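Uncharacterized protein PA1789 (Pseudomonas aeruginosa, PDB 3MT0) is of unknown function but belongs to the universal stress protein A family and is probably required for resistance to DNA-damaging agents. Local coordinates at residues L40-K45 with T69-K74; R8-V13 with T34-H39; H173-H178 with V227-T232. All coordinates share one frame; numbering follows the deposited sequence.

Contact 1: L40-K45 with T69-K74; sequences LLVCEK and TNQAWK
With CG trans to its backbone N (chi1 -178°) and the chain extended beyond it, Q71 carries its carboxamide across to the carbonyl of E44, while W73, turned the same way at chi1 (179°), lays its indole beside the C43-E44 peptide. Q71 reaches over from strand 67-72, the outermost strand at this end of the sheet within the chain, and W73 from the residue just past its end, to the parallel neighbour 37-43; helix 50-62 connects the two strands in a beta-alpha-beta unit of the universal stress protein fold. The strands run in register, L40 beside T69 through C43 beside A72. N70 N donates to L40 O at 2.9 Å, V42 N to N70 O at 3.0 Å and A72 N to V42 O at 3.1 Å. The last rung, E44 N to A72 O, is weak, and here the regular pairing gives way to loop. On the face covered by helix 50-62, the methyl CG2 of T69 lies 4.0 Å from CB of L40, whose chain crosses it at a slant and packs on L56 and L60. On the face covered by helix 77-88, CD1 of L41 leans over the backbone to within 4.3 Å of CB of A72, and ND2 of N70 bonds to E84. Beyond the strand ends W73 is exposed; its CE3 comes 3.7 Å from the carbonyl O of C43, obliquely to the ring. The loop after E44 is tied down instead by polar groups: E44 forms a salt bridge with R47 and a hydrogen bond to H49, and the Q71 amide also bonds to R47 O and H49 N. Across the contact, Q71 NE2 donates to E44 O at 3.0 Å along a nearly straight N-H (165°), the acceptor lying in the amide plane but the donor standing above the carbonyl plane.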
# COMPACT_ATOMS: atom_id res chain seq x y z
N LEU A 40 -11.75 8.07 -11.68
CA LEU A 40 -11.77 6.75 -12.27
C LEU A 40 -11.07 6.77 -13.62
O LEU A 40 -11.39 7.59 -14.47
CB LEU A 40 -13.20 6.26 -12.46
CG LEU A 40 -14.15 6.49 -11.28
CD1 LEU A 40 -15.50 5.83 -11.55
CD2 LEU A 40 -13.54 5.97 -9.98
N LEU A 41 -10.13 5.85 -13.80
CA LEU A 41 -9.33 5.79 -15.01
C LEU A 41 -9.42 4.43 -15.69
O LEU A 41 -9.17 3.39 -15.05
CB LEU A 41 -7.86 6.08 -14.67
CG LEU A 41 -6.85 5.81 -15.79
CD1 LEU A 41 -7.06 6.78 -16.95
CD2 LEU A 41 -5.42 5.88 -15.26
N VAL A 42 -9.77 4.42 -16.98
CA VAL A 42 -9.63 3.22 -17.79
C VAL A 42 -8.47 3.41 -18.77
O VAL A 42 -8.40 4.41 -19.47
CB VAL A 42 -10.92 2.92 -18.59
CG1 VAL A 42 -10.69 1.77 -19.58
CG2 VAL A 42 -12.04 2.57 -17.64
N CYS A 43 -7.55 2.44 -18.79
CA CYS A 43 -6.35 2.54 -19.63
C CYS A 43 -6.53 1.66 -20.84
O CYS A 43 -6.24 0.46 -20.79
CB CYS A 43 -5.12 2.09 -18.86
SG CYS A 43 -4.86 3.00 -17.31
N GLU A 44 -7.01 2.25 -21.92
CA GLU A 44 -7.26 1.52 -23.15
C GLU A 44 -7.39 2.51 -24.29
O GLU A 44 -7.85 3.63 -24.08
CB GLU A 44 -8.55 0.71 -23.04
CG GLU A 44 -8.81 -0.15 -24.29
CD GLU A 44 -10.09 -0.96 -24.21
OE1 GLU A 44 -10.44 -1.42 -23.11
OE2 GLU A 44 -10.72 -1.17 -25.27
N LYS A 45 -6.97 2.09 -25.47
CA LYS A 45 -7.10 2.89 -26.68
C LYS A 45 -8.34 2.55 -27.51
O LYS A 45 -9.03 3.45 -27.99
CB LYS A 45 -5.86 2.70 -27.57
CG LYS A 45 -5.92 3.51 -28.86
CD LYS A 45 -4.65 3.37 -29.67
CE LYS A 45 -4.56 2.01 -30.35
NZ LYS A 45 -3.31 1.88 -31.16
N THR A 69 -13.88 11.14 -14.25
CA THR A 69 -13.50 9.94 -15.01
C THR A 69 -12.65 10.31 -16.21
O THR A 69 -12.73 11.42 -16.73
CB THR A 69 -14.73 9.16 -15.52
OG1 THR A 69 -15.46 9.97 -16.46
CG2 THR A 69 -15.65 8.78 -14.38
N ASN A 70 -11.87 9.35 -16.67
CA ASN A 70 -11.15 9.52 -17.92
C ASN A 70 -10.73 8.18 -18.50
O ASN A 70 -10.56 7.19 -17.78
CB ASN A 70 -9.91 10.40 -17.72
CG ASN A 70 -9.32 10.89 -19.04
OD1 ASN A 70 -10.04 11.17 -20.02
ND2 ASN A 70 -8.00 11.02 -19.07
N GLN A 71 -10.54 8.18 -19.81
CA GLN A 71 -9.97 7.05 -20.52
C GLN A 71 -8.75 7.58 -21.24
O GLN A 71 -8.81 8.62 -21.91
CB GLN A 71 -10.96 6.48 -21.53
CG GLN A 71 -10.39 5.24 -22.25
CD GLN A 71 -11.36 4.66 -23.25
OE1 GLN A 71 -12.55 4.97 -23.24
NE2 GLN A 71 -10.85 3.79 -24.14
N ALA A 72 -7.63 6.89 -21.07
CA ALA A 72 -6.39 7.32 -21.69
C ALA A 72 -5.52 6.13 -22.06
O ALA A 72 -5.73 5.02 -21.57
CB ALA A 72 -5.63 8.24 -20.76
N TRP A 73 -4.55 6.37 -22.93
CA TRP A 73 -3.53 5.37 -23.19
C TRP A 73 -2.29 6.01 -23.77
O TRP A 73 -2.34 6.63 -24.83
CB TRP A 73 -4.01 4.31 -24.18
CG TRP A 73 -2.93 3.33 -24.41
CD1 TRP A 73 -2.00 3.34 -25.41
CD2 TRP A 73 -2.62 2.20 -23.60
NE1 TRP A 73 -1.14 2.28 -25.27
CE2 TRP A 73 -1.51 1.56 -24.17
CE3 TRP A 73 -3.20 1.65 -22.45
CZ2 TRP A 73 -0.95 0.41 -23.62
CZ3 TRP A 73 -2.64 0.51 -21.90
CH2 TRP A 73 -1.53 -0.10 -22.49
N LYS A 74 -1.17 5.85 -23.08
CA LYS A 74 0.11 6.20 -23.67
C LYS A 74 1.18 5.22 -23.24
O LYS A 74 1.52 5.12 -22.06
CB LYS A 74 0.53 7.62 -23.30
CG LYS A 74 1.76 8.07 -24.07
CD LYS A 74 2.03 9.55 -23.94
CE LYS A 74 3.03 10.01 -24.99
NZ LYS A 74 4.23 9.12 -25.02

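Contact 2: R8-V13 with T34-H39; sequences RSILVV and TQSHLH
I10 and L38 form the tightly packed part of this contact, whereas R8 and Q35 form its solvent side. The segments belong to neighbouring parallel strands, 9-13 and 37-43, joined through helix 22-34 as the first beta-alpha-beta unit of this universal stress protein. Pairing runs S9 to H37, I10 to L38 and L11 to H39, and the backbone bonds alternate evenly: H37 N to R8 O, I10 N to H37 O, H39 N to I10 O and V12 N to H39 O. The last two are almost straight, at 177° and 179°. Beneath helix 22-34, CD2 of L38 meets CB of I10 at 4.0 Å and CG2 of V12 at 4.3 Å, and A27, I30 and A31 of the helix close over this apolar layer. At the exposed end the hold is polar. The R8 chain, bent at chi2 and chi3, curls back so that its guanidinium comes end-on to the carbonyl at the C-terminal end of the helix. NH1 and NH2 both donate to T34 O, at 2.9 and 3.1 Å, with that oxygen in the guanidinium plane; NH1 also reaches Q5 O. The gripped carbonyl thus has two donors where the helix ends. T34 to S36 form an ST turn, S36 N donating to T34 OG1 at 3.2 Å, and Q35 with its positive phi lies within it before strand 37-43 begins. The opposite face of the sheet, toward helix 77-88, carries the histidines. H37 bonds to S66 and S68, and H39 has both ring nitrogens engaged, ND1 by S68 and NE2 by E84, which should fix its rotation. L11 lies alongside H39, pointing the same way; its CD1 sits in the ring plane, at the edge, 3.5 Å from CD2.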
# COMPACT_ATOMS: atom_id res chain seq x y z
N ARG A 8 -6.57 13.59 -0.57
CA ARG A 8 -7.76 14.31 -1.00
C ARG A 8 -8.29 13.89 -2.37
O ARG A 8 -9.40 14.25 -2.73
CB ARG A 8 -7.56 15.83 -0.93
CG ARG A 8 -7.23 16.35 0.47
CD ARG A 8 -8.06 15.67 1.56
NE ARG A 8 -9.49 15.91 1.40
CZ ARG A 8 -10.44 15.09 1.83
NH1 ARG A 8 -10.12 13.96 2.44
NH2 ARG A 8 -11.72 15.39 1.64
N SER A 9 -7.48 13.14 -3.12
CA SER A 9 -7.93 12.54 -4.37
C SER A 9 -7.29 11.17 -4.54
O SER A 9 -6.10 10.99 -4.26
CB SER A 9 -7.61 13.43 -5.56
OG SER A 9 -6.22 13.65 -5.67
N ILE A 10 -8.09 10.21 -4.99
CA ILE A 10 -7.64 8.85 -5.19
C ILE A 10 -7.81 8.45 -6.65
O ILE A 10 -8.87 8.65 -7.22
CB ILE A 10 -8.47 7.90 -4.33
CG1 ILE A 10 -8.28 8.24 -2.84
CG2 ILE A 10 -8.10 6.44 -4.62
CD1 ILE A 10 -9.21 7.48 -1.90
N LEU A 11 -6.76 7.91 -7.25
CA LEU A 11 -6.86 7.41 -8.61
C LEU A 11 -7.26 5.95 -8.55
O LEU A 11 -6.54 5.14 -7.97
CB LEU A 11 -5.52 7.56 -9.33
CG LEU A 11 -5.49 7.04 -10.77
CD1 LEU A 11 -6.45 7.83 -11.64
CD2 LEU A 11 -4.07 7.15 -11.31
N VAL A 12 -8.41 5.64 -9.14
CA VAL A 12 -8.96 4.29 -9.13
C VAL A 12 -8.80 3.68 -10.51
O VAL A 12 -9.40 4.16 -11.48
CB VAL A 12 -10.46 4.32 -8.76
CG1 VAL A 12 -11.01 2.91 -8.66
CG2 VAL A 12 -10.68 5.08 -7.44
N VAL A 13 -7.98 2.64 -10.61
CA VAL A 13 -7.80 1.95 -11.89
C VAL A 13 -8.95 0.99 -12.15
O VAL A 13 -9.14 0.03 -11.41
CB VAL A 13 -6.46 1.21 -11.93
CG1 VAL A 13 -6.27 0.45 -13.26
CG2 VAL A 13 -5.33 2.21 -11.71
N THR A 34 -13.52 9.50 4.32
CA THR A 34 -12.60 10.63 4.20
C THR A 34 -13.14 11.71 3.26
O THR A 34 -12.64 12.85 3.25
CB THR A 34 -11.21 10.21 3.71
OG1 THR A 34 -11.31 9.83 2.33
CG2 THR A 34 -10.65 9.03 4.52
N GLN A 35 -14.16 11.37 2.49
CA GLN A 35 -14.72 12.27 1.46
C GLN A 35 -13.69 12.68 0.41
O GLN A 35 -13.83 13.72 -0.24
CB GLN A 35 -15.41 13.48 2.08
CG GLN A 35 -16.69 13.10 2.83
CD GLN A 35 -17.09 14.10 3.89
OE1 GLN A 35 -16.37 15.07 4.14
NE2 GLN A 35 -18.23 13.86 4.52
N SER A 36 -12.67 11.86 0.23
CA SER A 36 -11.72 12.08 -0.85
C SER A 36 -12.43 12.04 -2.20
O SER A 36 -13.41 11.32 -2.39
CB SER A 36 -10.64 11.01 -0.82
OG SER A 36 -9.73 11.21 -1.88
N HIS A 37 -11.91 12.83 -3.14
CA HIS A 37 -12.38 12.76 -4.51
C HIS A 37 -11.92 11.45 -5.13
O HIS A 37 -10.84 10.95 -4.81
CB HIS A 37 -11.79 13.91 -5.31
CG HIS A 37 -12.18 13.90 -6.74
ND1 HIS A 37 -13.40 14.38 -7.17
CD2 HIS A 37 -11.54 13.45 -7.84
CE1 HIS A 37 -13.48 14.24 -8.48
NE2 HIS A 37 -12.37 13.68 -8.91
N LEU A 38 -12.74 10.89 -6.03
CA LEU A 38 -12.39 9.68 -6.77
C LEU A 38 -12.26 10.02 -8.25
O LEU A 38 -13.19 10.56 -8.86
CB LEU A 38 -13.48 8.61 -6.59
CG LEU A 38 -13.77 8.17 -5.16
CD1 LEU A 38 -14.83 7.06 -5.16
CD2 LEU A 38 -12.50 7.69 -4.48
N HIS A 39 -11.10 9.70 -8.82
CA HIS A 39 -10.90 9.84 -10.25
C HIS A 39 -10.79 8.44 -10.84
O HIS A 39 -9.85 7.70 -10.51
CB HIS A 39 -9.64 10.64 -10.57
CG HIS A 39 -9.44 10.84 -12.05
ND1 HIS A 39 -10.24 11.68 -12.79
CD2 HIS A 39 -8.54 10.31 -12.91
CE1 HIS A 39 -9.84 11.66 -14.05
NE2 HIS A 39 -8.82 10.82 -14.16

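Contact 3: H173-H178 with V227-T232; sequences HVISAH and VLIPRT
This is helix-on-sheet packing in the second half of the chain, within its universal stress protein family region: helix 225-236 lies against one face of strand 171-178. The helix connects strand 218-222 to strand 240-244 and passes over the intervening strands 171-178 and 136-141 on the way, a beta-alpha-beta crossover. The short segments run nearly antiparallel, at 155°, with their axes 8.4 Å apart. Two strand side chains of the same face, I175 and A177, meet three from the helix. CB of A177 and CD1 of L228 are tightly packed at 3.5 Å, the small alanine letting the leucine end come close to the strand. I175 spreads its branches: CG2 lies 4.1 Å from CG1 of I229, whose side chain continues toward A140 and helix 258-264, while CB comes 4.0 Å from CG2 of T232. The helix is kinked at P230, whose N makes no bond to the preceding turn. The threonine hydroxyl turns inward to its own helix: T232 OG1 donates to L228 O at 3.1 Å, and CD1 of I175 covers that same OG1 at 3.4 Å.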
# COMPACT_ATOMS: atom_id res chain seq x y z
N HIS A 173 -2.62 -4.32 13.90
CA HIS A 173 -1.63 -5.27 14.37
C HIS A 173 -0.31 -4.87 13.75
O HIS A 173 -0.29 -4.20 12.73
CB HIS A 173 -2.03 -6.68 13.95
CG HIS A 173 -3.42 -7.05 14.38
ND1 HIS A 173 -3.68 -7.75 15.53
CD2 HIS A 173 -4.62 -6.77 13.82
CE1 HIS A 173 -4.99 -7.89 15.67
NE2 HIS A 173 -5.58 -7.31 14.64
N VAL A 174 0.79 -5.22 14.41
CA VAL A 174 2.11 -4.78 13.95
C VAL A 174 3.07 -5.95 13.97
O VAL A 174 3.09 -6.74 14.91
CB VAL A 174 2.67 -3.64 14.84
CG1 VAL A 174 4.06 -3.23 14.36
CG2 VAL A 174 1.73 -2.46 14.86
N ILE A 175 3.86 -6.09 12.91
CA ILE A 175 4.92 -7.08 12.88
C ILE A 175 6.26 -6.37 12.74
O ILE A 175 6.43 -5.49 11.90
CB ILE A 175 4.73 -8.12 11.75
CG1 ILE A 175 5.93 -9.07 11.68
CG2 ILE A 175 4.58 -7.46 10.39
CD1 ILE A 175 6.12 -9.91 12.92
N SER A 176 7.20 -6.73 13.60
CA SER A 176 8.55 -6.23 13.45
C SER A 176 9.49 -7.42 13.41
O SER A 176 9.52 -8.23 14.33
CB SER A 176 8.92 -5.30 14.61
OG SER A 176 10.27 -4.88 14.49
N ALA A 177 10.27 -7.51 12.34
CA ALA A 177 11.20 -8.61 12.17
C ALA A 177 12.61 -8.06 12.29
O ALA A 177 12.91 -6.97 11.81
CB ALA A 177 11.00 -9.26 10.81
N HIS A 178 13.47 -8.82 12.96
CA HIS A 178 14.86 -8.43 13.13
C HIS A 178 15.78 -9.64 13.01
O HIS A 178 15.60 -10.64 13.70
CB HIS A 178 15.06 -7.74 14.49
CG HIS A 178 14.67 -8.59 15.66
ND1 HIS A 178 13.36 -8.80 16.03
CD2 HIS A 178 15.43 -9.28 16.55
CE1 HIS A 178 13.33 -9.58 17.10
NE2 HIS A 178 14.57 -9.89 17.43
N VAL A 227 10.06 -13.54 5.21
CA VAL A 227 9.18 -14.65 5.54
C VAL A 227 8.28 -14.33 6.72
O VAL A 227 7.11 -14.74 6.76
CB VAL A 227 9.93 -16.00 5.73
CG1 VAL A 227 10.91 -16.23 4.60
CG2 VAL A 227 10.63 -16.04 7.06
N LEU A 228 8.80 -13.54 7.67
CA LEU A 228 8.04 -13.21 8.87
C LEU A 228 6.80 -12.38 8.55
O LEU A 228 5.75 -12.56 9.16
CB LEU A 228 8.93 -12.50 9.90
CG LEU A 228 10.04 -13.34 10.51
CD1 LEU A 228 10.64 -12.61 11.69
CD2 LEU A 228 9.52 -14.71 10.93
N ILE A 229 6.91 -11.46 7.59
CA ILE A 229 5.79 -10.57 7.34
C ILE A 229 4.61 -11.37 6.77
O ILE A 229 3.49 -11.29 7.27
CB ILE A 229 6.20 -9.37 6.46
CG1 ILE A 229 7.07 -8.41 7.27
CG2 ILE A 229 4.97 -8.64 5.90
CD1 ILE A 229 7.81 -7.38 6.43
N PRO A 230 4.86 -12.19 5.74
CA PRO A 230 3.75 -13.01 5.24
C PRO A 230 3.25 -14.05 6.25
O PRO A 230 2.05 -14.32 6.28
CB PRO A 230 4.33 -13.69 3.99
CG PRO A 230 5.48 -12.80 3.57
CD PRO A 230 6.04 -12.24 4.85
N ARG A 231 4.13 -14.63 7.06
CA ARG A 231 3.68 -15.56 8.09
C ARG A 231 2.66 -14.90 9.00
O ARG A 231 1.63 -15.48 9.34
CB ARG A 231 4.84 -16.08 8.93
CG ARG A 231 5.66 -17.14 8.24
CD ARG A 231 6.78 -17.55 9.16
NE ARG A 231 7.75 -18.40 8.49
CZ ARG A 231 8.93 -18.71 9.03
NH1 ARG A 231 9.26 -18.22 10.22
NH2 ARG A 231 9.78 -19.49 8.37
N THR A 232 2.96 -13.68 9.42
CA THR A 232 2.10 -13.00 10.37
C THR A 232 0.80 -12.61 9.69
O THR A 232 -0.29 -12.76 10.26
CB THR A 232 2.81 -11.78 10.96
OG1 THR A 232 3.99 -12.23 11.65
CG2 THR A 232 1.91 -11.02 11.95

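Contacts 1 and 2 share strand 37-43 and are successive parallel pairings in one sheet, their centres 16 Å apart. They touch directly: L41 N lies 3.0 Å from V12 O, a probable hydrogen bond that carries the ladder of contact 2 onward, and CD2 of L40 packs at 3.7 Å on CB of V12. Contact 3 belongs to the other half of the same ten-stranded sheet, beyond the antiparallel seam between strands 123-126 and 270-274. Its centre is about 37 Å from that of contact 1 and about 30 Å from that of contact 2; nearest atoms are about 28 and 18 Å away. The three therefore sample both halves of the chain.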